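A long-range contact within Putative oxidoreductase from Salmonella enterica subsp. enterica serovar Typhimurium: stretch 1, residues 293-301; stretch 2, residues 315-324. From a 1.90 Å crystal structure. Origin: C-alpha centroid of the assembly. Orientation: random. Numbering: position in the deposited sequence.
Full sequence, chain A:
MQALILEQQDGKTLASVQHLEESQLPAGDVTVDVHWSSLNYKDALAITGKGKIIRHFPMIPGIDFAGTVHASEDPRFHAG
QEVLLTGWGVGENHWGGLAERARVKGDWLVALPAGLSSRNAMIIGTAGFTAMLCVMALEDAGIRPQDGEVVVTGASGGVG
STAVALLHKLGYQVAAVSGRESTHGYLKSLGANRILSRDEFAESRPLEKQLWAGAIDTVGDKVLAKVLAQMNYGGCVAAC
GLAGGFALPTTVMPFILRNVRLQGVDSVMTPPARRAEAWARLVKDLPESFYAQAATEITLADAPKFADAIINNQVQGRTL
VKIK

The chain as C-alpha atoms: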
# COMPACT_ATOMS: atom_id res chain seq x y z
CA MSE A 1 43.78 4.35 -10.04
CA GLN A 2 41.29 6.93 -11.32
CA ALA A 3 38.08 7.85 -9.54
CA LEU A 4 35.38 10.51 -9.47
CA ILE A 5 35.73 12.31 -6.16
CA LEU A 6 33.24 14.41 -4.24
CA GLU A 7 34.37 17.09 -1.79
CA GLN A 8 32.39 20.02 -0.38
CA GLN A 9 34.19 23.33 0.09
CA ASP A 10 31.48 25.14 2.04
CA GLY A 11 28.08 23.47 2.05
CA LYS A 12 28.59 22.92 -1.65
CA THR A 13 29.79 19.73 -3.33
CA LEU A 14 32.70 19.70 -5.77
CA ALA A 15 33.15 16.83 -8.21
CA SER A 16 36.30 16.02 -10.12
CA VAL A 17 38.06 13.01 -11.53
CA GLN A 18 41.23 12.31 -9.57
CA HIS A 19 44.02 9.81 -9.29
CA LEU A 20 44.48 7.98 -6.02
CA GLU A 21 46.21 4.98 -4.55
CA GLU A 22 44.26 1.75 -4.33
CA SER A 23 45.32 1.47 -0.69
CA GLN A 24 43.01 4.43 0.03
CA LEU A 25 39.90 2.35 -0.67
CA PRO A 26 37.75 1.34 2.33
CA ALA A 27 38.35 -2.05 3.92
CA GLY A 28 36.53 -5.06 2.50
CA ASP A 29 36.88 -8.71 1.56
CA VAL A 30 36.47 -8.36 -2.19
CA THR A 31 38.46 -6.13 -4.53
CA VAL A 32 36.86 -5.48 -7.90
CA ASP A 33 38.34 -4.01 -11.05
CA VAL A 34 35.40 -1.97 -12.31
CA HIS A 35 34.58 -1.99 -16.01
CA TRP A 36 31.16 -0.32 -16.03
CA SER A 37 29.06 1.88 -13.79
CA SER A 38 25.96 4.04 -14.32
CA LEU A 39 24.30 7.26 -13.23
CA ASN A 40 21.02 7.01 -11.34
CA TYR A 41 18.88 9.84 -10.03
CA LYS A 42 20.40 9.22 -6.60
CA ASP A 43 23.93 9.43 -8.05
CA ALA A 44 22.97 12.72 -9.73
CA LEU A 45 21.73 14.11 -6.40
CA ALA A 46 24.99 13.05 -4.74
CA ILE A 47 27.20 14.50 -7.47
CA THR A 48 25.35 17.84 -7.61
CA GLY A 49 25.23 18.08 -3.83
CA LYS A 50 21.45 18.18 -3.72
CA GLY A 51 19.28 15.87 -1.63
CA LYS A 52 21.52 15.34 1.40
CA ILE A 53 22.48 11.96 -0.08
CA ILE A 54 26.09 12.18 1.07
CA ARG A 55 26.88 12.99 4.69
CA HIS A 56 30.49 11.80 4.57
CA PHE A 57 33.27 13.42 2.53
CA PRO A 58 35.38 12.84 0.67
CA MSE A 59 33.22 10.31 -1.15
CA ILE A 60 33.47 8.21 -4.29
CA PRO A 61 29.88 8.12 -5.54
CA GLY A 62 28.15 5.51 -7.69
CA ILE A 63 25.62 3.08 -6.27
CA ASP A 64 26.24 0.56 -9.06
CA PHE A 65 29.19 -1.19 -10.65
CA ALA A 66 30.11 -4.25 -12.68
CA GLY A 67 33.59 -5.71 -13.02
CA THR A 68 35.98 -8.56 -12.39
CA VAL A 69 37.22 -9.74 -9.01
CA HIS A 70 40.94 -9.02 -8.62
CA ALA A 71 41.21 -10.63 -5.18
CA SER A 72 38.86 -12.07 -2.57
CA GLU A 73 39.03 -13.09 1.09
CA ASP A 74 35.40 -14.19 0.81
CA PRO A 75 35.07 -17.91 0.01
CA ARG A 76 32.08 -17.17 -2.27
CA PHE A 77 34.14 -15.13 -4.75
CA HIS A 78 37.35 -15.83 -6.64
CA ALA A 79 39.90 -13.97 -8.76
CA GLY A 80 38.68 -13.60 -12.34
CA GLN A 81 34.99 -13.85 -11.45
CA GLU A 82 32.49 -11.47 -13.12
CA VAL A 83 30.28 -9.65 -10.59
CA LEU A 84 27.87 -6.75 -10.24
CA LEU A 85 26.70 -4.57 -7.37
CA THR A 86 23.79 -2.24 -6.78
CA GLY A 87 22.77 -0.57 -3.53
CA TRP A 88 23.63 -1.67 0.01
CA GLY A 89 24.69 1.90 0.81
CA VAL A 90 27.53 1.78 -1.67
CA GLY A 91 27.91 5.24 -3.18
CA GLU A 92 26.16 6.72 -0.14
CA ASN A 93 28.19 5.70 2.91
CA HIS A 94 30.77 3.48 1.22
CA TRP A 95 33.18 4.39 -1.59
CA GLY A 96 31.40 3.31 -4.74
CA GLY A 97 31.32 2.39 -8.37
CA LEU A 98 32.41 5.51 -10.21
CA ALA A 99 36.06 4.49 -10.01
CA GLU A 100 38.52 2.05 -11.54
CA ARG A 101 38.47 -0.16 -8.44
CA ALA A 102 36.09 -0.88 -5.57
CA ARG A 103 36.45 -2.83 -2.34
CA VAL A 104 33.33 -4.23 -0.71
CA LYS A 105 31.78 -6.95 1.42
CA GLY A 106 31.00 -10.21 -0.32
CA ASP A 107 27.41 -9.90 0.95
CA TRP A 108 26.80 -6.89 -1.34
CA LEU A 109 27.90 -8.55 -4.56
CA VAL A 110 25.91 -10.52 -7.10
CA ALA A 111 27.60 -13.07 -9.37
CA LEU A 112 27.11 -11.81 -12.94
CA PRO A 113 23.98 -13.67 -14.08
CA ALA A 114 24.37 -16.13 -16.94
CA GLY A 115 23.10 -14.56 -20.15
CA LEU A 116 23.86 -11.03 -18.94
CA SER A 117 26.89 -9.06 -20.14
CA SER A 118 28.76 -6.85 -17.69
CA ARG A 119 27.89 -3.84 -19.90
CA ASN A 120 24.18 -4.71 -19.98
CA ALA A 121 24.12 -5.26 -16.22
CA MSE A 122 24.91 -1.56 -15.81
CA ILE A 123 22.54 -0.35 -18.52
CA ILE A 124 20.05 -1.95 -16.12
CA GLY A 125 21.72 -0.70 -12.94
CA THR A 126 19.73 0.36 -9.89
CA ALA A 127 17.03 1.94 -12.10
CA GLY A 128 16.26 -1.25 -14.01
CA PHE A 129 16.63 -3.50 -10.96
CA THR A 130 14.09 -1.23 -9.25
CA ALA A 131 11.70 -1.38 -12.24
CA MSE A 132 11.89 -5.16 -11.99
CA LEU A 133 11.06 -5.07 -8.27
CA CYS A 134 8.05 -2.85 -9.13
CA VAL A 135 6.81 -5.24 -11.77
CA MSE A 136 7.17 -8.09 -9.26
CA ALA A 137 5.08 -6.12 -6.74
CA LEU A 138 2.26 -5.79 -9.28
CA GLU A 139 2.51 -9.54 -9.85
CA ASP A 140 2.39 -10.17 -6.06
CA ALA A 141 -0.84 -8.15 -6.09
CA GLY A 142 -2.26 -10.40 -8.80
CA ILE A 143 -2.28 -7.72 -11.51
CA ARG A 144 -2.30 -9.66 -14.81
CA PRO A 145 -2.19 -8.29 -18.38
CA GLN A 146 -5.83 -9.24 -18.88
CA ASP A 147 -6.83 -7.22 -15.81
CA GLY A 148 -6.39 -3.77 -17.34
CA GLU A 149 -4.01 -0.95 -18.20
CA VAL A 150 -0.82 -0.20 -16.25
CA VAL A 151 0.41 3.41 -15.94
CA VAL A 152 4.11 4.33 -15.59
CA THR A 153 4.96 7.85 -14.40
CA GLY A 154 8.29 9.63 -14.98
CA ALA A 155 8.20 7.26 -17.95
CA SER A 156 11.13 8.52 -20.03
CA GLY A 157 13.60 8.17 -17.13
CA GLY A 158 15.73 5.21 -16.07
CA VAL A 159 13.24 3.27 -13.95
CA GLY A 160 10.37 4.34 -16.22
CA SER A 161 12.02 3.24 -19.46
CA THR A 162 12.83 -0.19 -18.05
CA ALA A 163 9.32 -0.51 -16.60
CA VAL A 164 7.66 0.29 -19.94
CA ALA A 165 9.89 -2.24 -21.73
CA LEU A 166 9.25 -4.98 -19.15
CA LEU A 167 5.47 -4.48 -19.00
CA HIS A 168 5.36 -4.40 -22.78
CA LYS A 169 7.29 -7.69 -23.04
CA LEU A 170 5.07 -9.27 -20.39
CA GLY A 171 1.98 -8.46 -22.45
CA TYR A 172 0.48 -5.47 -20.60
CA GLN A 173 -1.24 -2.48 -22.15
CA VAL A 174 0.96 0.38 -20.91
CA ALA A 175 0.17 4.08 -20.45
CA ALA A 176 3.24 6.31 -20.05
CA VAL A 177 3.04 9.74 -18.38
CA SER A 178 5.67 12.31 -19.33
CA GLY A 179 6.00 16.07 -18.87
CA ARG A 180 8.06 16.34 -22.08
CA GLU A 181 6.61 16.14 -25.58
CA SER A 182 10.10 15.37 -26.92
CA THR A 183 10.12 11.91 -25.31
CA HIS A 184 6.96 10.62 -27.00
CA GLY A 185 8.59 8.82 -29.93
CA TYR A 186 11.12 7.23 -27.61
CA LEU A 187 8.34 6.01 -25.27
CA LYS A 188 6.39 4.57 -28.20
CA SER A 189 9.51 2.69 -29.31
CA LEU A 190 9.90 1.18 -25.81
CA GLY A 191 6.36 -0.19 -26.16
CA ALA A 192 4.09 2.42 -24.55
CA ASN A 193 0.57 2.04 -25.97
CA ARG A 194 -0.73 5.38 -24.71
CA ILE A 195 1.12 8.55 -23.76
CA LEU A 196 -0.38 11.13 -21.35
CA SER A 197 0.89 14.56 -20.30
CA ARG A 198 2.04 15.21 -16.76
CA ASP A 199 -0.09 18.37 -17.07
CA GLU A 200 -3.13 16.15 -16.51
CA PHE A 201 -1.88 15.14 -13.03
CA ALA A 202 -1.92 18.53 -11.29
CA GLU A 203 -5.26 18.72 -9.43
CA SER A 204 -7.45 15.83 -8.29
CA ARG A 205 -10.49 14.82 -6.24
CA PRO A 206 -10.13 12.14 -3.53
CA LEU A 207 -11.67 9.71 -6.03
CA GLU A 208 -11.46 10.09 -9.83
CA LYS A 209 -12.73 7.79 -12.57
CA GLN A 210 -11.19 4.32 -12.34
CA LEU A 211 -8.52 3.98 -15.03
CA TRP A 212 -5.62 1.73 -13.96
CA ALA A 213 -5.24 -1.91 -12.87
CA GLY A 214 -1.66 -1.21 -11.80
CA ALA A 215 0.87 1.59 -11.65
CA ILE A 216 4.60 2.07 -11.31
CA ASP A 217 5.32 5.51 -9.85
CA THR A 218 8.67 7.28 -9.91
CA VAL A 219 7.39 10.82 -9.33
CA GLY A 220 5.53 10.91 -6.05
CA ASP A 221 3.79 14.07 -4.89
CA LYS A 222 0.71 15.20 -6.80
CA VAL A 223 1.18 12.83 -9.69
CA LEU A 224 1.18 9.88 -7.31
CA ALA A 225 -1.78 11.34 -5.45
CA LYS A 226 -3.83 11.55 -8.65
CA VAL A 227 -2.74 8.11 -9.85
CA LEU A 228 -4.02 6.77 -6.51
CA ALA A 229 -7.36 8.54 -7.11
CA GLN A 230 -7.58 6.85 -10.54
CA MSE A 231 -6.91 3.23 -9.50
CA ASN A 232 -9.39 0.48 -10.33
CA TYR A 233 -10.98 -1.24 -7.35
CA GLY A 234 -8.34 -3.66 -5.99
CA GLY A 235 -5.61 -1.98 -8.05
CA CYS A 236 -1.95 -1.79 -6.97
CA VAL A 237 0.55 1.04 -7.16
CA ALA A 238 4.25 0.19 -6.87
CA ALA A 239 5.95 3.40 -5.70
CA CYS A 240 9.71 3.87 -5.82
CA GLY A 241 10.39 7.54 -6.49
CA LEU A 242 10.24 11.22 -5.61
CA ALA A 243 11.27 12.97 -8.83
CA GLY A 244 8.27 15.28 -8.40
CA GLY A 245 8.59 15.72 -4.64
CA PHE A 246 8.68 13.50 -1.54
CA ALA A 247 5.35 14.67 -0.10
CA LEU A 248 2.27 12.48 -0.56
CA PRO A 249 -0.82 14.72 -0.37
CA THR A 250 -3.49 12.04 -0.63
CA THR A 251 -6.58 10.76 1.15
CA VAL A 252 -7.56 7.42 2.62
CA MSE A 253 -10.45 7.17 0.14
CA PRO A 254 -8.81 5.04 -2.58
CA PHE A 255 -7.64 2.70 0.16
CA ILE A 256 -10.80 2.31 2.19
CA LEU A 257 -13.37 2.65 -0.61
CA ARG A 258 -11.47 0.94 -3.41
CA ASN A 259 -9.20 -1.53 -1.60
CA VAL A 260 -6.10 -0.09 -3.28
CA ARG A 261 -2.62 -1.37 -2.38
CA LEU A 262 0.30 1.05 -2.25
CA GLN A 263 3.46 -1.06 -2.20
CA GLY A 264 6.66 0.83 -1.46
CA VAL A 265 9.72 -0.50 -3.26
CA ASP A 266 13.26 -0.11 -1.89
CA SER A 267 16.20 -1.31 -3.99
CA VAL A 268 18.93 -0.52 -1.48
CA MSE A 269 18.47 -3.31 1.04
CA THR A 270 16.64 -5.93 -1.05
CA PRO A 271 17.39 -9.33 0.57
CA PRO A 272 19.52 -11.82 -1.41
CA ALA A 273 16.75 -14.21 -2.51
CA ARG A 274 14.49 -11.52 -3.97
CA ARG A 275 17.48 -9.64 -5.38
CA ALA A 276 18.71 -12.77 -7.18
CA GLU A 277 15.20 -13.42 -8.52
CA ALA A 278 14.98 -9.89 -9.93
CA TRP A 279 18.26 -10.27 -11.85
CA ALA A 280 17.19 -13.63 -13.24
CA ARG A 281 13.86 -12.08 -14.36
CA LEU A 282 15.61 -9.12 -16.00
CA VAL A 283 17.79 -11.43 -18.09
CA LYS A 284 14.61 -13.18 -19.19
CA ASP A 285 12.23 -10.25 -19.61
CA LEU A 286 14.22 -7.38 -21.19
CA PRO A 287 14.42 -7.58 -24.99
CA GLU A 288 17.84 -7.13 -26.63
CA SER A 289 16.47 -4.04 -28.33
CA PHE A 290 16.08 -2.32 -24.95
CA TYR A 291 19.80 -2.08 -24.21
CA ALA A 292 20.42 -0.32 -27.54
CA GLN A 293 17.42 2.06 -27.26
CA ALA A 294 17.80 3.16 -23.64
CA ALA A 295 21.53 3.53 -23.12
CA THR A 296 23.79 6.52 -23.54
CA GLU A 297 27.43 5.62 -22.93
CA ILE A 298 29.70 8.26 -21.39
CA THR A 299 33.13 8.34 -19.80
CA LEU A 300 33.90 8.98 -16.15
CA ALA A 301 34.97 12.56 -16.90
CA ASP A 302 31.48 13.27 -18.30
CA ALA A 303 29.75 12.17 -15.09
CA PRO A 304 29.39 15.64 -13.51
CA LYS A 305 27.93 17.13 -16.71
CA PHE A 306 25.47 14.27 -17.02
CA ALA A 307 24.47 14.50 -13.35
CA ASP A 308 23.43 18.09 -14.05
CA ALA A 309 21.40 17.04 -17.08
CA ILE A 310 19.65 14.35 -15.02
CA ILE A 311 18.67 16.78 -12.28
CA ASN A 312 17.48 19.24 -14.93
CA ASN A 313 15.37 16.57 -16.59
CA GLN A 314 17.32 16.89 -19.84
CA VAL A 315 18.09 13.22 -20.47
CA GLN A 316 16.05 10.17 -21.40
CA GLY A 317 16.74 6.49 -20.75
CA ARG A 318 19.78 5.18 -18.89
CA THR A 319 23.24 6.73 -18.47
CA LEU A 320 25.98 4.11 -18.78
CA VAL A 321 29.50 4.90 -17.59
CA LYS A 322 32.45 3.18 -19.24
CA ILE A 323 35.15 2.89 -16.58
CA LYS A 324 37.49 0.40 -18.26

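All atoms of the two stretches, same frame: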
# COMPACT_ATOMS: atom_id res chain seq x y z
N GLN A 293 18.28 0.87 -27.26
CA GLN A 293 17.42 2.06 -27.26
C GLN A 293 17.62 2.99 -26.06
O GLN A 293 17.54 4.21 -26.19
CB GLN A 293 15.94 1.66 -27.30
CG GLN A 293 15.49 1.00 -28.59
CD GLN A 293 14.04 0.54 -28.53
OE1 GLN A 293 13.45 0.46 -27.46
NE2 GLN A 293 13.47 0.22 -29.69
N ALA A 294 17.85 2.41 -24.89
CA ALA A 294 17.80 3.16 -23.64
C ALA A 294 19.13 3.77 -23.22
O ALA A 294 19.18 4.76 -22.49
CB ALA A 294 17.28 2.27 -22.52
N ALA A 295 20.22 3.17 -23.66
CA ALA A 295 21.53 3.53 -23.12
C ALA A 295 22.20 4.70 -23.83
O ALA A 295 22.17 4.82 -25.05
CB ALA A 295 22.45 2.32 -23.14
N THR A 296 22.81 5.58 -23.03
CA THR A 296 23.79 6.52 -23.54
C THR A 296 25.09 6.28 -22.80
O THR A 296 25.14 6.38 -21.57
CB THR A 296 23.34 7.97 -23.34
OG1 THR A 296 22.10 8.18 -24.02
CG2 THR A 296 24.38 8.93 -23.90
N GLU A 297 26.15 5.95 -23.55
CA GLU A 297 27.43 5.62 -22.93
C GLU A 297 28.32 6.85 -22.81
O GLU A 297 28.55 7.54 -23.79
CB GLU A 297 28.16 4.54 -23.73
CG GLU A 297 29.52 4.16 -23.14
CD GLU A 297 30.23 3.11 -23.97
OE1 GLU A 297 29.59 2.11 -24.36
OE2 GLU A 297 31.43 3.29 -24.24
N ILE A 298 28.82 7.12 -21.61
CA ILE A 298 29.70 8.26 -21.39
C ILE A 298 30.95 7.78 -20.69
O ILE A 298 31.04 6.62 -20.29
CB ILE A 298 29.03 9.32 -20.51
CG1 ILE A 298 28.84 8.79 -19.08
CG2 ILE A 298 27.68 9.72 -21.11
CD1 ILE A 298 28.33 9.84 -18.11
N THR A 299 31.93 8.67 -20.55
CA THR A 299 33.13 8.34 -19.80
C THR A 299 33.02 8.93 -18.40
O THR A 299 32.13 9.72 -18.12
CB THR A 299 34.38 8.90 -20.47
OG1 THR A 299 34.33 10.33 -20.41
CG2 THR A 299 34.45 8.45 -21.92
N LEU A 300 33.95 8.55 -17.53
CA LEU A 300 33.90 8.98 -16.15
C LEU A 300 33.97 10.51 -16.06
O LEU A 300 33.30 11.13 -15.25
CB LEU A 300 35.04 8.35 -15.35
CG LEU A 300 35.01 8.47 -13.83
CD1 LEU A 300 33.74 7.86 -13.26
CD2 LEU A 300 36.24 7.81 -13.20
N ALA A 301 34.79 11.11 -16.92
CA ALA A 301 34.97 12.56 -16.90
C ALA A 301 33.67 13.31 -17.21
O ALA A 301 33.51 14.46 -16.80
CB ALA A 301 36.07 12.97 -17.87
N VAL A 315 17.67 14.48 -19.87
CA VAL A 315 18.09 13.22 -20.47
C VAL A 315 16.93 12.25 -20.54
O VAL A 315 15.94 12.41 -19.83
CB VAL A 315 19.25 12.56 -19.69
CG1 VAL A 315 20.50 13.43 -19.77
CG2 VAL A 315 18.85 12.33 -18.26
N GLN A 316 17.02 11.26 -21.41
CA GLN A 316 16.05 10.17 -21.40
C GLN A 316 16.77 8.82 -21.37
O GLN A 316 17.90 8.69 -21.84
CB GLN A 316 15.08 10.28 -22.58
CG GLN A 316 15.73 10.28 -23.95
CD GLN A 316 14.70 10.50 -25.04
OE1 GLN A 316 13.76 11.27 -24.87
NE2 GLN A 316 14.86 9.79 -26.16
N GLY A 317 16.13 7.80 -20.80
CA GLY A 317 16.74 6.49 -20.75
C GLY A 317 17.77 6.34 -19.65
O GLY A 317 17.65 6.95 -18.58
N ARG A 318 18.80 5.54 -19.91
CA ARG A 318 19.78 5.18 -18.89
C ARG A 318 21.18 5.71 -19.24
O ARG A 318 21.60 5.64 -20.39
CB ARG A 318 19.81 3.67 -18.74
CG ARG A 318 18.53 3.09 -18.11
CD ARG A 318 18.56 3.22 -16.60
NE ARG A 318 19.75 2.55 -16.05
CZ ARG A 318 20.60 3.10 -15.20
NH1 ARG A 318 20.40 4.34 -14.76
NH2 ARG A 318 21.66 2.42 -14.78
N THR A 319 21.88 6.23 -18.25
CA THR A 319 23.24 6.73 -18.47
C THR A 319 24.25 5.69 -18.02
O THR A 319 24.34 5.37 -16.84
CB THR A 319 23.49 8.05 -17.72
OG1 THR A 319 22.58 9.05 -18.17
CG2 THR A 319 24.92 8.54 -17.96
N LEU A 320 25.00 5.17 -18.99
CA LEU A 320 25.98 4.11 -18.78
C LEU A 320 27.38 4.72 -18.74
O LEU A 320 27.75 5.51 -19.62
CB LEU A 320 25.88 3.08 -19.90
CG LEU A 320 27.00 2.03 -19.97
CD1 LEU A 320 26.87 1.01 -18.82
CD2 LEU A 320 27.00 1.33 -21.32
N VAL A 321 28.17 4.34 -17.74
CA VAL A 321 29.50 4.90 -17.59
C VAL A 321 30.57 3.86 -17.87
O VAL A 321 30.68 2.87 -17.17
CB VAL A 321 29.69 5.54 -16.20
CG1 VAL A 321 31.07 6.16 -16.10
CG2 VAL A 321 28.60 6.60 -15.96
N LYS A 322 31.36 4.08 -18.92
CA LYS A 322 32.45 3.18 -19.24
C LYS A 322 33.63 3.56 -18.36
O LYS A 322 34.12 4.69 -18.43
CB LYS A 322 32.82 3.28 -20.72
CG LYS A 322 33.93 2.30 -21.14
CD LYS A 322 34.20 2.40 -22.64
CE LYS A 322 35.26 1.41 -23.09
NZ LYS A 322 34.88 0.00 -22.78
N ILE A 323 34.08 2.63 -17.53
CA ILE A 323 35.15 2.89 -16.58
C ILE A 323 36.44 2.29 -17.11
O ILE A 323 37.49 2.92 -17.05
CB ILE A 323 34.83 2.30 -15.20
CG1 ILE A 323 33.60 2.98 -14.59
CG2 ILE A 323 36.04 2.43 -14.28
CD1 ILE A 323 33.85 4.42 -14.17
N LYS A 324 36.35 1.07 -17.64
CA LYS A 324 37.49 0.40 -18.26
C LYS A 324 38.16 1.31 -19.29
O LYS A 324 37.50 1.98 -20.08
CB LYS A 324 37.04 -0.90 -18.93
CG LYS A 324 35.91 -0.70 -19.93
CD LYS A 324 35.17 -1.99 -20.22
CE LYS A 324 35.89 -2.84 -21.25
NZ LYS A 324 35.11 -4.06 -21.57
OXT LYS A 324 39.39 1.38 -19.36
O HOH W 1 20.26 7.68 -22.21
O HOH W 2 35.85 6.77 -18.07

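Ile 298 and Val 321 form the apolar centre of the contact. They are paired across two parallel strands, and their side chains lie on the same face of the sheet. Ile 298 CG1 packs 3.8 Å from Val 321 CG2. Ile 298 CD1 also reaches back to the methyl of Thr 319, with CG2 of Thr 319 at 3.7 Å. Leu 300 extends the apolar patch beyond the paired residues. Its CD1 lies 3.6 Å from Ile 323 CD1 and 4.3 Å from Val 321 CG1. These contacts carry no directional bonds; they keep hydrocarbon surface out of water.

The backbone holds the strands in register, from Ala 295 beside Arg 318 to Ile 298 beside Val 321. Five hydrogen bonds alternate in direction. Arg 318 N donates to Ala 294 O (2.7 Å), and Thr 296 N to Arg 318 O (2.9 Å). Leu 320 N donates to Thr 296 O (2.9 Å), Ile 298 N to Leu 320 O (2.8 Å), and Lys 322 N to Ile 298 O (2.9 Å). All are nearly straight. The ladder starts at the end of a helix, since Ala 294 is still helical. Gly 317 fits there because it has no side chain: a CB would sit 2.3 Å from Ala 294 O.

Past the last bond the strands separate, and water 2 fills the gap. It accepts from Leu 300 N and donates to Lys 322 O, each at 2.7 Å. At the other end, water 1 lies 2.6 Å from Thr 296 OG1, 2.6 Å from Gln 316 O and 3.0 Å from Arg 318 O.

Glu 297 and Lys 322 mark the polar edge, on the face shared with Leu 320. Glu 297 OE2 approaches Lys 322 CD at 3.3 Å, so it meets the aliphatic part of the lysine. The lysine amine leads away.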